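Local coordinates for major capsid protein (PDB 5J7O) that forms, as a trimer of double jelly-roll subunits, the building block from which the capsid shell of the large DNA virus Faustovirus is probably assembled, at residues N82-Y85 with N86-I89; Y157-Q160 with Q161-Q165; A538-R541 with A542-R546; F600-S603 with S604-C607. All coordinates share one frame; numbering follows the deposited sequence.

Contact 1: N82-Y85 with N86-I89; sequences NPTY and NSTI
Ser-87 reaches back across the bend to Thr-84, its OG donating a hydrogen bond of 2.7 Å to Thr-84 O. The hydroxyl approaches from above the carbonyl plane, 43° out of it, rather than along a lone pair. A chi1 of 66° sets Ser-87 OG between its own backbone N and carbonyl carbon, and from there it faces the preceding chain. Thr-84 holds a similar first torsion, and its OG1 donates at 3.2 Å to Tyr-85 O, again from above the carbonyl plane. Two hydroxyls thus tie two successive carbonyl oxygens near the reversal. The chain directions of 83-85 and 86-89 differ by 152°, and Asn-86, with positive phi and psi, takes the left-handed conformation at the bend. Beyond the polar pair, Ile-89 brings CD1 to 3.6 Å from Pro-83 CB, an apolar contact farther along the two arms. The Tyr-85 side chain leads away from 86-89, its OH hydrogen-bonded to Gln-387 OE1. The bend delivers the chain from the loop after strand 69-76 into strand 88-92, outermost of its sheet within this chain; backbone bonds join Ser-87 to Ile-326 and Ile-89 to Val-324 of strand 320-326, while Pro-83 and Ile-89 both rest on Ile-392 of strand 389-401.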
# COMPACT_ATOMS: atom_id res chain seq x y z
N ASN B 82 -39.22 -12.26 7.34
CA ASN B 82 -38.33 -11.23 7.88
C ASN B 82 -37.03 -11.86 8.37
O ASN B 82 -37.06 -12.80 9.17
CB ASN B 82 -39.01 -10.48 9.02
CG ASN B 82 -38.14 -9.39 9.61
OD1 ASN B 82 -37.79 -8.42 8.93
ND2 ASN B 82 -37.79 -9.53 10.88
N PRO B 83 -35.88 -11.37 7.91
CA PRO B 83 -34.60 -11.97 8.32
C PRO B 83 -34.18 -11.52 9.71
O PRO B 83 -34.46 -10.40 10.15
CB PRO B 83 -33.63 -11.45 7.26
CG PRO B 83 -34.20 -10.12 6.87
CD PRO B 83 -35.70 -10.28 6.94
N THR B 84 -33.48 -12.42 10.40
CA THR B 84 -32.94 -12.14 11.72
C THR B 84 -31.55 -12.76 11.84
O THR B 84 -31.16 -13.60 11.02
CB THR B 84 -33.83 -12.70 12.85
OG1 THR B 84 -33.92 -14.12 12.73
CG2 THR B 84 -35.23 -12.09 12.79
N TYR B 85 -30.82 -12.33 12.86
CA TYR B 85 -29.60 -13.03 13.25
C TYR B 85 -29.93 -14.47 13.65
O TYR B 85 -31.04 -14.79 14.06
CB TYR B 85 -28.92 -12.33 14.43
CG TYR B 85 -28.18 -11.05 14.12
CD1 TYR B 85 -26.90 -11.07 13.58
CD2 TYR B 85 -28.75 -9.81 14.40
CE1 TYR B 85 -26.21 -9.90 13.32
CE2 TYR B 85 -28.07 -8.63 14.14
CZ TYR B 85 -26.80 -8.69 13.59
OH TYR B 85 -26.12 -7.52 13.33
N ASN B 86 -28.92 -15.34 13.53
CA ASN B 86 -29.00 -16.71 14.02
C ASN B 86 -30.18 -17.46 13.39
O ASN B 86 -31.02 -18.04 14.08
CB ASN B 86 -29.09 -16.73 15.55
CG ASN B 86 -28.89 -18.11 16.13
OD1 ASN B 86 -28.08 -18.90 15.64
ND2 ASN B 86 -29.63 -18.42 17.20
N SER B 87 -30.25 -17.44 12.06
CA SER B 87 -31.35 -18.06 11.35
C SER B 87 -30.89 -18.49 9.97
O SER B 87 -29.79 -18.16 9.52
CB SER B 87 -32.56 -17.12 11.25
OG SER B 87 -32.26 -16.00 10.43
N THR B 88 -31.75 -19.23 9.29
CA THR B 88 -31.51 -19.68 7.92
C THR B 88 -32.36 -18.86 6.96
O THR B 88 -33.58 -18.75 7.14
CB THR B 88 -31.83 -21.17 7.77
OG1 THR B 88 -30.88 -21.95 8.51
CG2 THR B 88 -31.78 -21.58 6.31
N ILE B 89 -31.71 -18.28 5.96
CA ILE B 89 -32.36 -17.46 4.94
C ILE B 89 -32.20 -18.18 3.61
O ILE B 89 -31.10 -18.63 3.26
CB ILE B 89 -31.75 -16.05 4.88
CG1 ILE B 89 -31.91 -15.35 6.23
CG2 ILE B 89 -32.37 -15.24 3.77
CD1 ILE B 89 -31.24 -14.00 6.29

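Contact 2: Y157-Q160 with Q161-Q165; sequences YVNQ and QGTTQ
Val-158 and Thr-164 stand opposite each other as a single backbone bridge, their CA atoms 4.5 Å apart, in a hairpin-like reversal whose tip is a type I beta turn from Asn-159 to Gly-162. Backbone bonds frame it: Gln-165 N donates to Tyr-157 O at 2.8 Å and nearly straight (166°), Asn-159 N to Thr-163 O, and Gly-162 N closes the turn on Asn-159 O at 3.0 Å. CA-H...O contacts run alongside, from Thr-164 CA to Tyr-157 O and from Val-158 CA to Thr-163 O. One water extends the join, accepting from Tyr-157 N and donating to Gln-165 O.

Side-chain amides add the second layer. With chi1 at 51°, Asn-159 folds over the turn and lies alongside Thr-163, where OD1 receives weak bonds from Thr-163 N, 2.7 Å but bent to 128°, and from Gly-162 N. Gln-165, bent at chi2, brings NE2 back to Thr-163 O at 3.1 Å; the bond is almost linear and lies in the glutamine's amide plane, yet it meets the carbonyl from well above its plane. The Asn-159 and Gln-165 side chains cross at about a right angle.

Val-158 CG1 packs against the Gly-162 carbonyl oxygen at 3.3 Å. Gly-162 has a positive phi at which a CB would jam against the preceding carbonyl oxygen.

Outside, Asn-339 OD1 accepts from Gln-160 N, and Gln-161 NE2 donates to Trp-247 O of the second subunit. Thr-163 O takes a backbone and a side-chain donor, and Asn-159 accepts through both O and OD1, which is consistent with a restrained turn whose Gln-160 and Gln-161 reach the second subunit.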
# COMPACT_ATOMS: atom_id res chain seq x y z
N TYR B 157 -11.49 8.21 37.16
CA TYR B 157 -12.11 8.06 35.85
C TYR B 157 -12.35 9.43 35.24
O TYR B 157 -12.82 10.35 35.93
CB TYR B 157 -13.42 7.29 35.93
CG TYR B 157 -13.26 5.86 36.40
CD1 TYR B 157 -12.60 4.92 35.62
CD2 TYR B 157 -13.78 5.44 37.62
CE1 TYR B 157 -12.45 3.62 36.04
CE2 TYR B 157 -13.64 4.14 38.05
CZ TYR B 157 -12.97 3.23 37.25
OH TYR B 157 -12.83 1.93 37.68
N VAL B 158 -12.03 9.57 33.96
CA VAL B 158 -12.21 10.82 33.22
C VAL B 158 -12.80 10.51 31.86
O VAL B 158 -12.75 9.37 31.37
CB VAL B 158 -10.89 11.60 33.06
CG1 VAL B 158 -10.40 12.13 34.40
CG2 VAL B 158 -9.83 10.71 32.42
N ASN B 159 -13.39 11.53 31.24
CA ASN B 159 -13.76 11.46 29.84
C ASN B 159 -12.59 11.98 29.00
O ASN B 159 -11.51 12.24 29.53
CB ASN B 159 -15.06 12.22 29.59
CG ASN B 159 -15.04 13.63 30.15
OD1 ASN B 159 -13.99 14.13 30.58
ND2 ASN B 159 -16.19 14.29 30.14
N GLN B 160 -12.79 12.13 27.69
CA GLN B 160 -11.69 12.56 26.84
C GLN B 160 -11.21 13.96 27.22
O GLN B 160 -10.00 14.22 27.22
CB GLN B 160 -12.10 12.54 25.36
CG GLN B 160 -10.95 12.89 24.43
CD GLN B 160 -11.37 13.00 22.98
OE1 GLN B 160 -12.41 13.57 22.66
NE2 GLN B 160 -10.55 12.45 22.09
N GLN B 161 -12.13 14.86 27.56
CA GLN B 161 -11.74 16.21 27.94
C GLN B 161 -11.03 16.25 29.28
O GLN B 161 -10.39 17.26 29.59
CB GLN B 161 -12.97 17.12 27.96
CG GLN B 161 -12.65 18.59 27.77
CD GLN B 161 -13.89 19.45 27.63
OE1 GLN B 161 -14.95 19.12 28.17
NE2 GLN B 161 -13.77 20.55 26.89
N GLY B 162 -11.13 15.19 30.08
CA GLY B 162 -10.44 15.11 31.35
C GLY B 162 -11.29 15.36 32.57
O GLY B 162 -10.76 15.38 33.68
N THR B 163 -12.60 15.57 32.40
CA THR B 163 -13.48 15.81 33.53
C THR B 163 -13.67 14.52 34.32
O THR B 163 -13.90 13.45 33.74
CB THR B 163 -14.83 16.35 33.06
OG1 THR B 163 -14.62 17.52 32.26
CG2 THR B 163 -15.71 16.70 34.24
N THR B 164 -13.57 14.62 35.64
CA THR B 164 -13.68 13.45 36.50
C THR B 164 -15.11 12.91 36.50
O THR B 164 -16.08 13.67 36.58
CB THR B 164 -13.24 13.79 37.92
OG1 THR B 164 -11.86 14.16 37.92
CG2 THR B 164 -13.44 12.59 38.86
N GLN B 165 -15.24 11.59 36.41
CA GLN B 165 -16.52 10.91 36.40
C GLN B 165 -16.74 10.21 37.73
O GLN B 165 -15.84 9.52 38.23
CB GLN B 165 -16.59 9.89 35.25
CG GLN B 165 -16.33 10.50 33.88
CD GLN B 165 -17.35 11.56 33.52
OE1 GLN B 165 -18.54 11.28 33.40
NE2 GLN B 165 -16.89 12.80 33.36
O HOH W 1 -13.35 8.68 39.51

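Contact 3: A538-R541 with A542-R546; sequences AQYR and AQFYR
Arg-541 and Gln-543 run side by side, and the arginine NE donates to Gln-543 OE1 at 3.1 Å with an angle of 152°. The bond uses a lone pair in the plane of the glutamine carbonyl, while OE1 lies at the guanidinium edge, somewhat tilted from its plane; the two flat groups are turned 61° apart. The bend of Arg-541 at chi3 turns the guanidinium beside the amide. In the backbone, Phe-544 N donates to Arg-541 O at 3.0 Å, linking 538-541 to the helical residues that follow. Next to these bonds the aromatic side chains pack. Tyr-540 presents CD2 over one face of Phe-544, an edge-to-face pair with centroids 5.2 Å apart and planes at 53°. Tyr-545 crosses Tyr-540 at about a right angle, its CE2 4.1 Å from Tyr-540 CB, and its OH is bonded to Val-527 O. The whole forms a strand-to-helix junction: strand 534-541, outermost of its sheet within this chain, pairs with 526-531, and after a corner at Gln-539 the chain leads on into helix 542-552, whose Ala-542 and Tyr-545 lie on Leu-567 of strand 567-570, while Tyr-540 and Phe-544 meet Tyr-395 and Tyr-73 of the second subunit.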
# COMPACT_ATOMS: atom_id res chain seq x y z
N ALA B 538 7.23 -33.34 0.95
CA ALA B 538 8.03 -33.73 2.09
C ALA B 538 7.79 -32.77 3.25
O ALA B 538 7.06 -31.78 3.14
CB ALA B 538 9.51 -33.79 1.71
N GLN B 539 8.40 -33.06 4.39
CA GLN B 539 8.26 -32.21 5.57
C GLN B 539 9.03 -30.92 5.34
O GLN B 539 10.26 -30.88 5.45
CB GLN B 539 8.76 -32.94 6.81
CG GLN B 539 8.52 -32.19 8.11
CD GLN B 539 8.96 -32.99 9.33
OE1 GLN B 539 9.47 -34.10 9.20
NE2 GLN B 539 8.75 -32.42 10.51
N TYR B 540 8.31 -29.85 5.01
CA TYR B 540 8.91 -28.55 4.72
C TYR B 540 8.42 -27.52 5.72
O TYR B 540 7.32 -27.63 6.27
CB TYR B 540 8.56 -28.09 3.30
CG TYR B 540 9.09 -29.00 2.21
CD1 TYR B 540 10.32 -29.64 2.35
CD2 TYR B 540 8.37 -29.22 1.05
CE1 TYR B 540 10.81 -30.47 1.36
CE2 TYR B 540 8.85 -30.05 0.05
CZ TYR B 540 10.07 -30.67 0.21
OH TYR B 540 10.54 -31.50 -0.78
N ARG B 541 9.25 -26.50 5.95
CA ARG B 541 8.88 -25.42 6.85
C ARG B 541 7.62 -24.70 6.36
O ARG B 541 7.32 -24.68 5.16
CB ARG B 541 10.03 -24.42 6.98
CG ARG B 541 11.30 -25.00 7.60
CD ARG B 541 12.44 -24.00 7.56
NE ARG B 541 12.15 -22.81 8.36
CZ ARG B 541 12.48 -22.67 9.64
NH1 ARG B 541 13.10 -23.65 10.28
NH2 ARG B 541 12.17 -21.55 10.28
N ALA B 542 6.89 -24.12 7.31
CA ALA B 542 5.59 -23.52 6.99
C ALA B 542 5.73 -22.34 6.04
O ALA B 542 4.80 -22.04 5.29
CB ALA B 542 4.89 -23.09 8.27
N GLN B 543 6.89 -21.67 6.04
CA GLN B 543 7.08 -20.54 5.14
C GLN B 543 7.16 -20.97 3.68
O GLN B 543 6.93 -20.14 2.79
CB GLN B 543 8.35 -19.77 5.52
CG GLN B 543 9.62 -20.57 5.37
CD GLN B 543 10.85 -19.80 5.79
OE1 GLN B 543 11.65 -20.27 6.60
NE2 GLN B 543 11.03 -18.60 5.23
N PHE B 544 7.49 -22.23 3.41
CA PHE B 544 7.47 -22.72 2.04
C PHE B 544 6.06 -22.66 1.46
O PHE B 544 5.88 -22.26 0.30
CB PHE B 544 8.01 -24.15 1.98
CG PHE B 544 8.11 -24.72 0.59
CD1 PHE B 544 9.23 -24.50 -0.19
CD2 PHE B 544 7.08 -25.50 0.08
CE1 PHE B 544 9.32 -25.02 -1.46
CE2 PHE B 544 7.17 -26.03 -1.20
CZ PHE B 544 8.29 -25.79 -1.97
N TYR B 545 5.06 -23.04 2.25
CA TYR B 545 3.68 -23.02 1.78
C TYR B 545 3.03 -21.65 1.91
O TYR B 545 2.08 -21.35 1.18
CB TYR B 545 2.84 -24.04 2.55
CG TYR B 545 3.38 -25.45 2.50
CD1 TYR B 545 3.21 -26.24 1.37
CD2 TYR B 545 4.05 -25.99 3.58
CE1 TYR B 545 3.70 -27.53 1.32
CE2 TYR B 545 4.55 -27.28 3.54
CZ TYR B 545 4.37 -28.04 2.41
OH TYR B 545 4.86 -29.33 2.38
N ARG B 546 3.51 -20.81 2.83
CA ARG B 546 2.92 -19.49 3.01
C ARG B 546 3.52 -18.45 2.07
O ARG B 546 2.79 -17.63 1.51
CB ARG B 546 3.09 -19.02 4.46
CG ARG B 546 2.55 -17.62 4.71
CD ARG B 546 3.07 -17.08 6.03
NE ARG B 546 4.52 -16.92 6.00
CZ ARG B 546 5.30 -17.08 7.06
NH1 ARG B 546 4.78 -17.43 8.23
NH2 ARG B 546 6.61 -16.90 6.95

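Contact 4: F600-S603 with S604-C607; sequences FCDS and SNPC
Asp-602 and Asn-605 lie side by side at the two ends of a type I beta turn, in the loop that joins strands 592-597 and 607-620 of the capsid protein's double jelly-roll. Their flat ends are turned 35° apart, and Asn-605 ND2 donates to Asp-602 OD1 at 3.1 Å, on the syn side of the carboxylate and a little out of its plane. The first torsion of Asp-602, which sets CG between the backbone N and the carbonyl carbon, folds the carboxylate back over the turn, where OD1 also takes a weak bond from Ser-604 N. The turn itself is closed by Asn-605 N on Asp-602 O at 2.8 Å, with the donor standing well above the carbonyl plane. OD1 thus holds the Asn-605 amide and, more weakly, Ser-604 N, which may restrain the turn.

Phe-600 crosses Asn-605 at about a right angle, ring and amide planes 43° apart. The ring meets the asparagine obliquely: CE2 touches Asn-605 CB at 3.5 Å, and CZ lies 3.5 Å from Asn-605 OD1. The amide is thus held between the aspartate and the phenylalanine ring, which also packs on Pro-453 of strand 444-453. Cys-601 packs its CB against Cys-607 SG at 4.0 Å, at the start of strand 607-620. That sulfur meets the Phe-600 ring at its edge, 5.1 Å from the centroid and 88° off the normal, with CD2 the nearest ring atom at 3.9 Å from SG.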
# COMPACT_ATOMS: atom_id res chain seq x y z
N PHE B 600 3.29 -24.30 19.25
CA PHE B 600 2.28 -23.62 20.04
C PHE B 600 1.21 -24.56 20.58
O PHE B 600 0.85 -24.48 21.75
CB PHE B 600 1.62 -22.51 19.20
CG PHE B 600 0.59 -21.71 19.95
CD1 PHE B 600 0.97 -20.71 20.82
CD2 PHE B 600 -0.76 -21.97 19.78
CE1 PHE B 600 0.03 -19.97 21.51
CE2 PHE B 600 -1.71 -21.23 20.47
CZ PHE B 600 -1.31 -20.23 21.33
N CYS B 601 0.69 -25.46 19.74
CA CYS B 601 -0.49 -26.23 20.08
C CYS B 601 -0.17 -27.27 21.15
O CYS B 601 0.70 -28.13 20.96
CB CYS B 601 -1.05 -26.91 18.83
SG CYS B 601 -2.56 -27.87 19.11
N ASP B 602 -0.89 -27.20 22.27
CA ASP B 602 -0.87 -28.23 23.30
C ASP B 602 -2.18 -28.15 24.07
O ASP B 602 -3.10 -27.43 23.68
CB ASP B 602 0.36 -28.10 24.21
CG ASP B 602 0.55 -26.70 24.76
OD1 ASP B 602 -0.45 -25.97 24.92
OD2 ASP B 602 1.71 -26.32 25.03
N SER B 603 -2.27 -28.91 25.17
CA SER B 603 -3.52 -28.97 25.93
C SER B 603 -3.90 -27.63 26.55
O SER B 603 -5.08 -27.40 26.80
CB SER B 603 -3.42 -30.05 27.01
OG SER B 603 -3.28 -31.33 26.44
N SER B 604 -2.93 -26.75 26.79
CA SER B 604 -3.24 -25.41 27.26
C SER B 604 -3.61 -24.46 26.13
O SER B 604 -4.09 -23.36 26.40
CB SER B 604 -2.06 -24.84 28.04
OG SER B 604 -1.66 -25.72 29.08
N ASN B 605 -3.40 -24.87 24.87
CA ASN B 605 -3.69 -24.03 23.71
C ASN B 605 -4.26 -24.89 22.60
O ASN B 605 -3.58 -25.19 21.61
CB ASN B 605 -2.43 -23.29 23.25
CG ASN B 605 -1.86 -22.38 24.31
OD1 ASN B 605 -2.33 -21.26 24.50
ND2 ASN B 605 -0.84 -22.85 25.02
N PRO B 606 -5.52 -25.31 22.72
CA PRO B 606 -6.13 -26.11 21.66
C PRO B 606 -6.31 -25.29 20.39
O PRO B 606 -6.64 -24.10 20.44
CB PRO B 606 -7.48 -26.53 22.25
CG PRO B 606 -7.76 -25.51 23.30
CD PRO B 606 -6.43 -25.12 23.86
N CYS B 607 -6.09 -25.93 19.25
CA CYS B 607 -6.21 -25.29 17.95
C CYS B 607 -7.02 -26.17 17.01
O CYS B 607 -7.17 -27.38 17.22
CB CYS B 607 -4.83 -25.01 17.33
SG CYS B 607 -3.72 -24.02 18.36

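How the contacts relate
Along the chain the four contacts follow in series, each closing before the next opens. Contacts 3 and 4 are the nearest pair, centres about 21 Å apart and nearest atoms about 11 Å, and both lie in the part of the chain that matches the large eukaryotic DNA virus major capsid protein family. Strand 592-597, which leads to contact 4, shares a sheet with strand 534-541 of contact 3. Contact 1 opens a different four-stranded sheet, about 34 Å between centres from contact 4, and contact 2 ends strand 149-158 of the seven-stranded mixed sheet. Contacts 2 and 3, centres about 51 Å apart on opposite sides of the chain's centre, both touch the second subunit, so the trimer interface is met at widely separated places.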